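Local coordinates for flagellar motor switch protein fliG (Aquifex aeolicus, PDB 3HJL) that probably forms part of the rotor-mounted switch complex at the base of the flagellar motor, which helps set the direction of flagellar rotation, at residues E241-L255 with P271-S283. Residues are numbered along the deposited sequence; the frame is centred on the assembly and turned at random.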
ATOM      1  N   GLU A 241      26.578  10.266  23.141  1.00 59.47           N
ATOM      2  CA  GLU A 241      26.715   9.789  24.511  1.00 61.31           C
ATOM      3  C   GLU A 241      27.986   8.934  24.700  1.00 62.63           C
ATOM      4  O   GLU A 241      28.576   8.946  25.782  1.00 60.48           O
ATOM      5  CB  GLU A 241      25.471   8.990  24.921  1.00 73.92           C
ATOM      6  CG  GLU A 241      24.144   9.794  24.929  1.00 84.87           C
ATOM      7  CD  GLU A 241      24.025  10.776  26.093  1.00 91.12           C
ATOM      8  OE1 GLU A 241      23.587  10.359  27.189  1.00 90.45           O
ATOM      9  OE2 GLU A 241      24.288  11.982  25.884  1.00100.80           O
ATOM     10  N   ASP A 242      28.450   8.269  23.630  1.00 60.18           N
ATOM     11  CA  ASP A 242      29.667   7.421  23.687  1.00 60.19           C
ATOM     12  C   ASP A 242      30.976   8.212  23.833  1.00 59.70           C
ATOM     13  O   ASP A 242      32.045   7.619  23.960  1.00 63.65           O
ATOM     14  CB  ASP A 242      29.774   6.503  22.454  1.00 54.49           C
ATOM     15  CG  ASP A 242      28.609   5.539  22.330  1.00 52.22           C
ATOM     16  OD1 ASP A 242      28.188   4.959  23.366  1.00 56.09           O
ATOM     17  OD2 ASP A 242      28.151   5.317  21.181  1.00 53.96           O
ATOM     18  N   ILE A 243      30.902   9.540  23.793  1.00 65.76           N
ATOM     19  CA  ILE A 243      32.058  10.389  24.101  1.00 66.59           C
ATOM     20  C   ILE A 243      32.625  10.087  25.521  1.00 68.96           C
ATOM     21  O   ILE A 243      33.829  10.225  25.754  1.00 73.28           O
ATOM     22  CB  ILE A 243      31.704  11.898  23.923  1.00 60.14           C
ATOM     23  CG1 ILE A 243      31.518  12.215  22.429  1.00 66.85           C
ATOM     24  CG2 ILE A 243      32.803  12.786  24.495  1.00 57.80           C
ATOM     25  CD1 ILE A 243      31.056  13.650  22.128  1.00 58.18           C
ATOM     26  N   ARG A 244      31.756   9.635  26.432  1.00 68.86           N
ATOM     27  CA  ARG A 244      32.158   9.150  27.766  1.00 68.03           C
ATOM     28  C   ARG A 244      33.210   8.026  27.734  1.00 68.00           C
ATOM     29  O   ARG A 244      34.056   7.943  28.630  1.00 69.10           O
ATOM     30  CB  ARG A 244      30.939   8.603  28.519  1.00 72.15           C
ATOM     31  CG  ARG A 244      29.900   9.619  28.935  1.00 72.27           C
ATOM     32  CD  ARG A 244      28.955   8.980  29.924  1.00 72.87           C
ATOM     33  NE  ARG A 244      27.802   9.815  30.247  1.00 72.24           N
ATOM     34  CZ  ARG A 244      26.721   9.959  29.484  1.00 76.02           C
ATOM     35  NH1 ARG A 244      26.577   9.288  28.342  1.00 82.61           N
ATOM     36  NH2 ARG A 244      25.741  10.754  29.899  1.00 76.99           N
ATOM     37  N   LYS A 245      33.105   7.131  26.747  1.00 64.70           N
ATOM     38  CA  LYS A 245      34.035   5.995  26.603  1.00 62.87           C
ATOM     39  C   LYS A 245      35.462   6.421  26.213  1.00 66.70           C
ATOM     40  O   LYS A 245      36.426   5.715  26.524  1.00 66.72           O
ATOM     41  CB  LYS A 245      33.525   5.005  25.544  1.00 63.48           C
ATOM     42  CG  LYS A 245      32.170   4.360  25.835  1.00 61.67           C
ATOM     43  CD  LYS A 245      31.747   3.468  24.673  1.00 61.10           C
ATOM     44  CE  LYS A 245      30.387   2.834  24.909  1.00 65.44           C
ATOM     45  NZ  LYS A 245      29.943   2.003  23.748  1.00 66.00           N
ATOM     46  N   LEU A 246      35.586   7.558  25.525  1.00 63.62           N
ATOM     47  CA  LEU A 246      36.880   8.041  25.037  1.00 62.80           C
ATOM     48  C   LEU A 246      37.806   8.497  26.173  1.00 63.22           C
ATOM     49  O   LEU A 246      37.342   8.859  27.255  1.00 61.26           O
ATOM     50  CB  LEU A 246      36.675   9.193  24.037  1.00 53.28           C
ATOM     51  CG  LEU A 246      35.851   8.885  22.781  1.00 52.76           C
ATOM     52  CD1 LEU A 246      35.733  10.112  21.913  1.00 47.61           C
ATOM     53  CD2 LEU A 246      36.445   7.718  21.987  1.00 54.82           C
ATOM     54  N   SER A 247      39.115   8.452  25.915  1.00 61.65           N
ATOM     55  CA  SER A 247      40.123   8.898  26.881  1.00 62.11           C
ATOM     56  C   SER A 247      40.279  10.409  26.816  1.00 58.42           C
ATOM     57  O   SER A 247      39.721  11.060  25.929  1.00 58.72           O
ATOM     58  CB  SER A 247      41.474   8.257  26.572  1.00 63.24           C
ATOM     59  OG  SER A 247      41.364   6.850  26.515  1.00 78.03           O
ATOM     60  N   ASP A 248      41.036  10.959  27.765  1.00 53.17           N
ATOM     61  CA  ASP A 248      41.403  12.375  27.740  1.00 52.29           C
ATOM     62  C   ASP A 248      42.288  12.669  26.527  1.00 52.99           C
ATOM     63  O   ASP A 248      42.165  13.726  25.916  1.00 63.65           O
ATOM     64  CB  ASP A 248      42.116  12.778  29.034  1.00 50.45           C
ATOM     65  CG  ASP A 248      41.172  12.856  30.222  1.00 49.94           C
ATOM     66  OD1 ASP A 248      41.462  12.224  31.256  1.00 61.01           O
ATOM     67  OD2 ASP A 248      40.135  13.538  30.122  1.00 56.15           O
ATOM     68  N   ARG A 249      43.154  11.717  26.182  1.00 59.73           N
ATOM     69  CA  ARG A 249      44.002  11.789  24.980  1.00 64.05           C
ATOM     70  C   ARG A 249      43.173  11.983  23.705  1.00 58.26           C
ATOM     71  O   ARG A 249      43.531  12.780  22.839  1.00 51.42           O
ATOM     72  CB  ARG A 249      44.816  10.493  24.836  1.00 69.00           C
ATOM     73  CG  ARG A 249      45.914  10.298  25.875  1.00 73.53           C
ATOM     74  CD  ARG A 249      47.120  11.188  25.596  1.00 77.74           C
ATOM     75  NE  ARG A 249      48.288  10.793  26.384  1.00 78.75           N
ATOM     76  CZ  ARG A 249      49.069   9.734  26.135  1.00 82.26           C
ATOM     77  NH1 ARG A 249      48.812   8.895  25.124  1.00 82.70           N
ATOM     78  NH2 ARG A 249      50.112   9.490  26.930  1.00 82.43           N
ATOM     79  N   ASP A 250      42.080  11.227  23.602  1.00 57.04           N
ATOM     80  CA  ASP A 250      41.177  11.277  22.439  1.00 62.90           C
ATOM     81  C   ASP A 250      40.507  12.643  22.299  1.00 64.50           C
ATOM     82  O   ASP A 250      40.376  13.170  21.194  1.00 64.89           O
ATOM     83  CB  ASP A 250      40.078  10.214  22.563  1.00 62.53           C
ATOM     84  CG  ASP A 250      40.614   8.792  22.542  1.00 59.54           C
ATOM     85  OD1 ASP A 250      41.825   8.586  22.770  1.00 56.20           O
ATOM     86  OD2 ASP A 250      39.802   7.876  22.307  1.00 63.09           O
ATOM     87  N   ILE A 251      40.088  13.195  23.437  1.00 66.64           N
ATOM     88  CA  ILE A 251      39.434  14.504  23.505  1.00 64.71           C
ATOM     89  C   ILE A 251      40.370  15.623  23.045  1.00 62.72           C
ATOM     90  O   ILE A 251      39.938  16.533  22.344  1.00 63.62           O
ATOM     91  CB  ILE A 251      38.931  14.796  24.943  1.00 65.04           C
ATOM     92  CG1 ILE A 251      37.856  13.785  25.349  1.00 63.67           C
ATOM     93  CG2 ILE A 251      38.356  16.217  25.051  1.00 64.64           C
ATOM     94  CD1 ILE A 251      37.939  13.415  26.781  1.00 72.08           C
ATOM     95  N   ILE A 252      41.642  15.554  23.451  1.00 67.41           N
ATOM     96  CA  ILE A 252      42.674  16.510  22.980  1.00 67.12           C
ATOM     97  C   ILE A 252      42.743  16.559  21.450  1.00 63.04           C
ATOM     98  O   ILE A 252      42.766  17.643  20.865  1.00 55.72           O
ATOM     99  CB  ILE A 252      44.099  16.174  23.542  1.00 66.30           C
ATOM    100  CG1 ILE A 252      44.350  16.902  24.862  1.00 68.19           C
ATOM    101  CG2 ILE A 252      45.182  16.600  22.565  1.00 68.41           C
ATOM    102  CD1 ILE A 252      43.427  16.506  25.966  1.00 66.10           C
ATOM    103  N   GLU A 253      42.737  15.384  20.815  1.00 61.03           N
ATOM    104  CA  GLU A 253      42.785  15.288  19.351  1.00 57.66           C
ATOM    105  C   GLU A 253      41.504  15.797  18.684  1.00 61.62           C
ATOM    106  O   GLU A 253      41.554  16.340  17.576  1.00 58.14           O
ATOM    107  CB  GLU A 253      43.068  13.849  18.910  1.00 56.76           C
ATOM    108  CG  GLU A 253      44.389  13.258  19.416  1.00 63.28           C
ATOM    109  CD  GLU A 253      45.621  14.055  18.999  1.00 64.72           C
ATOM    110  OE1 GLU A 253      45.601  14.710  17.932  1.00 62.88           O
ATOM    111  OE2 GLU A 253      46.619  14.012  19.746  1.00 70.49           O
ATOM    112  N   ILE A 254      40.362  15.606  19.352  1.00 65.26           N
ATOM    113  CA  ILE A 254      39.075  16.121  18.871  1.00 64.78           C
ATOM    114  C   ILE A 254      39.047  17.659  18.958  1.00 66.15           C
ATOM    115  O   ILE A 254      38.616  18.331  18.018  1.00 70.20           O
ATOM    116  CB  ILE A 254      37.887  15.525  19.672  1.00 62.38           C
ATOM    117  CG1 ILE A 254      37.729  14.032  19.373  1.00 65.58           C
ATOM    118  CG2 ILE A 254      36.595  16.237  19.316  1.00 65.64           C
ATOM    119  CD1 ILE A 254      36.943  13.284  20.438  1.00 65.10           C
ATOM    120  N   LEU A 255      39.516  18.202  20.083  1.00 65.48           N
ATOM    121  CA  LEU A 255      39.611  19.657  20.280  1.00 66.22           C
ATOM    122  C   LEU A 255      40.549  20.343  19.269  1.00 66.27           C
ATOM    123  O   LEU A 255      40.381  21.528  18.967  1.00 68.15           O
ATOM    124  CB  LEU A 255      40.060  19.974  21.713  1.00 64.29           C
ATOM    125  CG  LEU A 255      39.035  19.702  22.818  1.00 64.85           C
ATOM    126  CD1 LEU A 255      39.699  19.669  24.190  1.00 62.12           C
ATOM    127  CD2 LEU A 255      37.923  20.749  22.784  1.00 71.11           C
ATOM    128  N   PRO A 271      24.896  16.138  28.468  1.00 73.38           N
ATOM    129  CA  PRO A 271      24.980  15.944  29.920  1.00 67.13           C
ATOM    130  C   PRO A 271      26.202  16.624  30.526  1.00 63.37           C
ATOM    131  O   PRO A 271      27.192  16.852  29.828  1.00 70.27           O
ATOM    132  CB  PRO A 271      25.091  14.423  30.067  1.00 67.81           C
ATOM    133  CG  PRO A 271      24.558  13.873  28.811  1.00 68.31           C
ATOM    134  CD  PRO A 271      24.921  14.845  27.756  1.00 69.73           C
ATOM    135  N   GLU A 272      26.137  16.910  31.822  1.00 65.22           N
ATOM    136  CA  GLU A 272      27.177  17.682  32.505  1.00 67.34           C
ATOM    137  C   GLU A 272      28.548  17.003  32.494  1.00 69.58           C
ATOM    138  O   GLU A 272      29.576  17.681  32.375  1.00 63.98           O
ATOM    139  CB  GLU A 272      26.753  17.994  33.955  1.00 66.86           C
ATOM    140  CG  GLU A 272      27.615  19.043  34.673  1.00 70.03           C
ATOM    141  CD  GLU A 272      27.657  20.385  33.945  1.00 76.98           C
ATOM    142  OE1 GLU A 272      28.751  20.989  33.873  1.00 83.61           O
ATOM    143  OE2 GLU A 272      26.606  20.813  33.411  1.00 78.77           O
ATOM    144  N   ASP A 273      28.562  15.677  32.620  1.00 65.53           N
ATOM    145  CA  ASP A 273      29.821  14.922  32.618  1.00 65.51           C
ATOM    146  C   ASP A 273      30.540  14.936  31.255  1.00 64.64           C
ATOM    147  O   ASP A 273      31.768  14.883  31.206  1.00 59.12           O
ATOM    148  CB  ASP A 273      29.613  13.490  33.121  1.00 70.76           C
ATOM    149  CG  ASP A 273      28.751  12.655  32.198  1.00 74.40           C
ATOM    150  OD1 ASP A 273      27.574  13.011  31.978  1.00 66.38           O
ATOM    151  OD2 ASP A 273      29.243  11.606  31.747  1.00 79.02           O
ATOM    152  N   ILE A 274      29.777  15.027  30.166  1.00 63.23           N
ATOM    153  CA  ILE A 274      30.347  15.145  28.817  1.00 61.90           C
ATOM    154  C   ILE A 274      30.838  16.587  28.579  1.00 64.68           C
ATOM    155  O   ILE A 274      31.851  16.795  27.904  1.00 61.25           O
ATOM    156  CB  ILE A 274      29.332  14.683  27.714  1.00 62.27           C
ATOM    157  CG1 ILE A 274      29.016  13.185  27.879  1.00 61.97           C
ATOM    158  CG2 ILE A 274      29.880  14.934  26.313  1.00 60.15           C
ATOM    159  CD1 ILE A 274      27.947  12.669  26.922  1.00 62.26           C
ATOM    160  N   LYS A 275      30.128  17.574  29.135  1.00 64.68           N
ATOM    161  CA  LYS A 275      30.610  18.958  29.121  1.00 64.97           C
ATOM    162  C   LYS A 275      31.978  19.022  29.792  1.00 57.81           C
ATOM    163  O   LYS A 275      32.943  19.508  29.197  1.00 64.37           O
ATOM    164  CB  LYS A 275      29.661  19.912  29.861  1.00 66.16           C
ATOM    165  CG  LYS A 275      28.399  20.300  29.138  1.00 71.35           C
ATOM    166  CD  LYS A 275      27.578  21.242  30.024  1.00 74.84           C
ATOM    167  CE  LYS A 275      26.413  21.869  29.279  1.00 82.71           C
ATOM    168  NZ  LYS A 275      25.618  22.814  30.120  1.00 83.23           N
ATOM    169  N   GLN A 276      32.053  18.519  31.025  1.00 50.49           N
ATOM    170  CA  GLN A 276      33.310  18.516  31.794  1.00 57.08           C
ATOM    171  C   GLN A 276      34.417  17.687  31.145  1.00 57.02           C
ATOM    172  O   GLN A 276      35.598  17.972  31.343  1.00 63.17           O
ATOM    173  CB  GLN A 276      33.083  18.036  33.241  1.00 62.04           C
ATOM    174  CG  GLN A 276      32.205  18.951  34.103  1.00 67.04           C
ATOM    175  CD  GLN A 276      32.730  20.380  34.209  1.00 75.16           C
ATOM    176  OE1 GLN A 276      33.940  20.630  34.125  1.00 73.09           O
ATOM    177  NE2 GLN A 276      31.812  21.329  34.393  1.00 77.12           N
ATOM    178  N   LYS A 277      34.039  16.673  30.372  1.00 62.37           N
ATOM    179  CA  LYS A 277      35.004  15.853  29.644  1.00 66.13           C
ATOM    180  C   LYS A 277      35.791  16.682  28.621  1.00 69.50           C
ATOM    181  O   LYS A 277      37.002  16.506  28.478  1.00 68.90           O
ATOM    182  CB  LYS A 277      34.287  14.694  28.953  1.00 69.42           C
ATOM    183  CG  LYS A 277      35.210  13.659  28.390  1.00 70.84           C
ATOM    184  CD  LYS A 277      34.637  12.253  28.498  1.00 70.90           C
ATOM    185  CE  LYS A 277      35.675  11.202  28.157  1.00 72.65           C
ATOM    186  NZ  LYS A 277      36.842  11.200  29.092  1.00 73.47           N
ATOM    187  N   PHE A 278      35.096  17.588  27.930  1.00 69.04           N
ATOM    188  CA  PHE A 278      35.735  18.506  26.979  1.00 67.21           C
ATOM    189  C   PHE A 278      36.431  19.672  27.691  1.00 64.02           C
ATOM    190  O   PHE A 278      37.599  19.948  27.424  1.00 66.68           O
ATOM    191  CB  PHE A 278      34.726  19.040  25.954  1.00 65.97           C
ATOM    192  CG  PHE A 278      34.434  18.079  24.831  1.00 67.80           C
ATOM    193  CD1 PHE A 278      35.350  17.907  23.798  1.00 62.92           C
ATOM    194  CD2 PHE A 278      33.231  17.376  24.781  1.00 65.55           C
ATOM    195  CE1 PHE A 278      35.085  17.036  22.753  1.00 64.13           C
ATOM    196  CE2 PHE A 278      32.955  16.501  23.725  1.00 59.44           C
ATOM    197  CZ  PHE A 278      33.877  16.335  22.714  1.00 61.13           C
ATOM    198  N   LEU A 279      35.712  20.326  28.607  1.00 61.43           N
ATOM    199  CA  LEU A 279      36.233  21.476  29.368  1.00 61.00           C
ATOM    200  C   LEU A 279      37.509  21.191  30.174  1.00 57.83           C
ATOM    201  O   LEU A 279      38.383  22.054  30.267  1.00 69.71           O
ATOM    202  CB  LEU A 279      35.157  22.028  30.314  1.00 55.62           C
ATOM    203  CG  LEU A 279      33.947  22.697  29.662  1.00 61.68           C
ATOM    204  CD1 LEU A 279      32.843  22.878  30.689  1.00 63.84           C
ATOM    205  CD2 LEU A 279      34.326  24.038  29.010  1.00 61.84           C
ATOM    206  N   SER A 280      37.619  19.992  30.740  1.00 58.82           N
ATOM    207  CA  SER A 280      38.796  19.612  31.534  1.00 61.99           C
ATOM    208  C   SER A 280      40.053  19.374  30.696  1.00 63.60           C
ATOM    209  O   SER A 280      41.142  19.277  31.253  1.00 76.71           O
ATOM    210  CB  SER A 280      38.510  18.355  32.350  1.00 63.91           C
ATOM    211  OG  SER A 280      38.310  17.243  31.499  1.00 61.77           O
ATOM    212  N   ASN A 281      39.892  19.228  29.380  1.00 66.38           N
ATOM    213  CA  ASN A 281      41.013  19.029  28.457  1.00 65.68           C
ATOM    214  C   ASN A 281      41.437  20.299  27.700  1.00 65.66           C
ATOM    215  O   ASN A 281      42.384  20.264  26.911  1.00 69.03           O
ATOM    216  CB  ASN A 281      40.685  17.887  27.491  1.00 71.89           C
ATOM    217  CG  ASN A 281      40.783  16.516  28.157  1.00 74.46           C
ATOM    218  OD1 ASN A 281      41.815  16.168  28.724  1.00 79.49           O
ATOM    219  ND2 ASN A 281      39.708  15.737  28.087  1.00 73.62           N
ATOM    220  N   MET A 282      40.751  21.414  27.956  1.00 62.94           N
ATOM    221  CA  MET A 282      41.163  22.725  27.434  1.00 59.98           C
ATOM    222  C   MET A 282      42.051  23.394  28.482  1.00 61.93           C
ATOM    223  O   MET A 282      42.221  22.874  29.589  1.00 64.37           O
ATOM    224  CB  MET A 282      39.945  23.626  27.190  1.00 59.98           C
ATOM    225  CG  MET A 282      38.854  23.032  26.324  1.00 56.43           C
ATOM    226  SD  MET A 282      37.446  24.141  26.215  1.00 59.60           S
ATOM    227  CE  MET A 282      36.224  23.067  25.464  1.00 52.39           C
ATOM    228  N   SER A 283      42.600  24.555  28.133  1.00 60.68           N
ATOM    229  CA  SER A 283      43.348  25.367  29.084  1.00 51.53           C
ATOM    230  C   SER A 283      42.343  26.094  29.984  1.00 55.10           C
ATOM    231  O   SER A 283      41.151  26.179  29.659  1.00 59.93           O
ATOM    232  CB  SER A 283      44.233  26.381  28.350  1.00 41.40           C
ATOM    233  OG  SER A 283      43.450  27.223  27.525  1.00 49.09           O
TER
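Within the all-helical C-terminal domain of FliG, Phe278 of helix 272-279 packs against helix 248-255 and the 3-10 segment before it, its ring bordered by Ile243, Ile251, Ile254 and Leu255. Helices 248-255 and 272-279 cross at -73°, their axes 10.0 Å apart. Two methyls meet the ring at its edge: Ile243 CD1 lies 3.8 Å from Phe278 CE2, and Ile254 CG2 comes up to CE1. Ile251 CG2 and Leu255 CD2 approach CD1 obliquely, while Leu263 and Leu267 of helix 260-268 also touch Phe278, making it part of the domain core. At the Pro271 end charged groups join in. Arg244, extended from CG to NE, runs across Asp273 and gives a weak, bent NE bond to OD2 at 2.7 Å within a salt bridge; Ile274 CD1 sits over one guanidinium face, and Glu241 OE1 lies at its edge. Lys277 leaves with CG anti to its backbone N (chi1 -169°), and its bent chain delivers NZ to Leu246 O in a weak bond of 3.0 Å. In the type I turn from Leu279 to Met282, Asn281 packs its CB against Ile252 CD1, 3.4 Å away. Its ND2, beside the Ile251 side chain, donates a hydrogen bond to Asp248 OD2 on its anti side, 3.0 Å. An alanine here would keep CB but is likely to leave the Asp248 carboxylate without its amide donor and open a gap beside Ile251. The Asp248 carboxylate and Asn281 amide planes stand 64° apart.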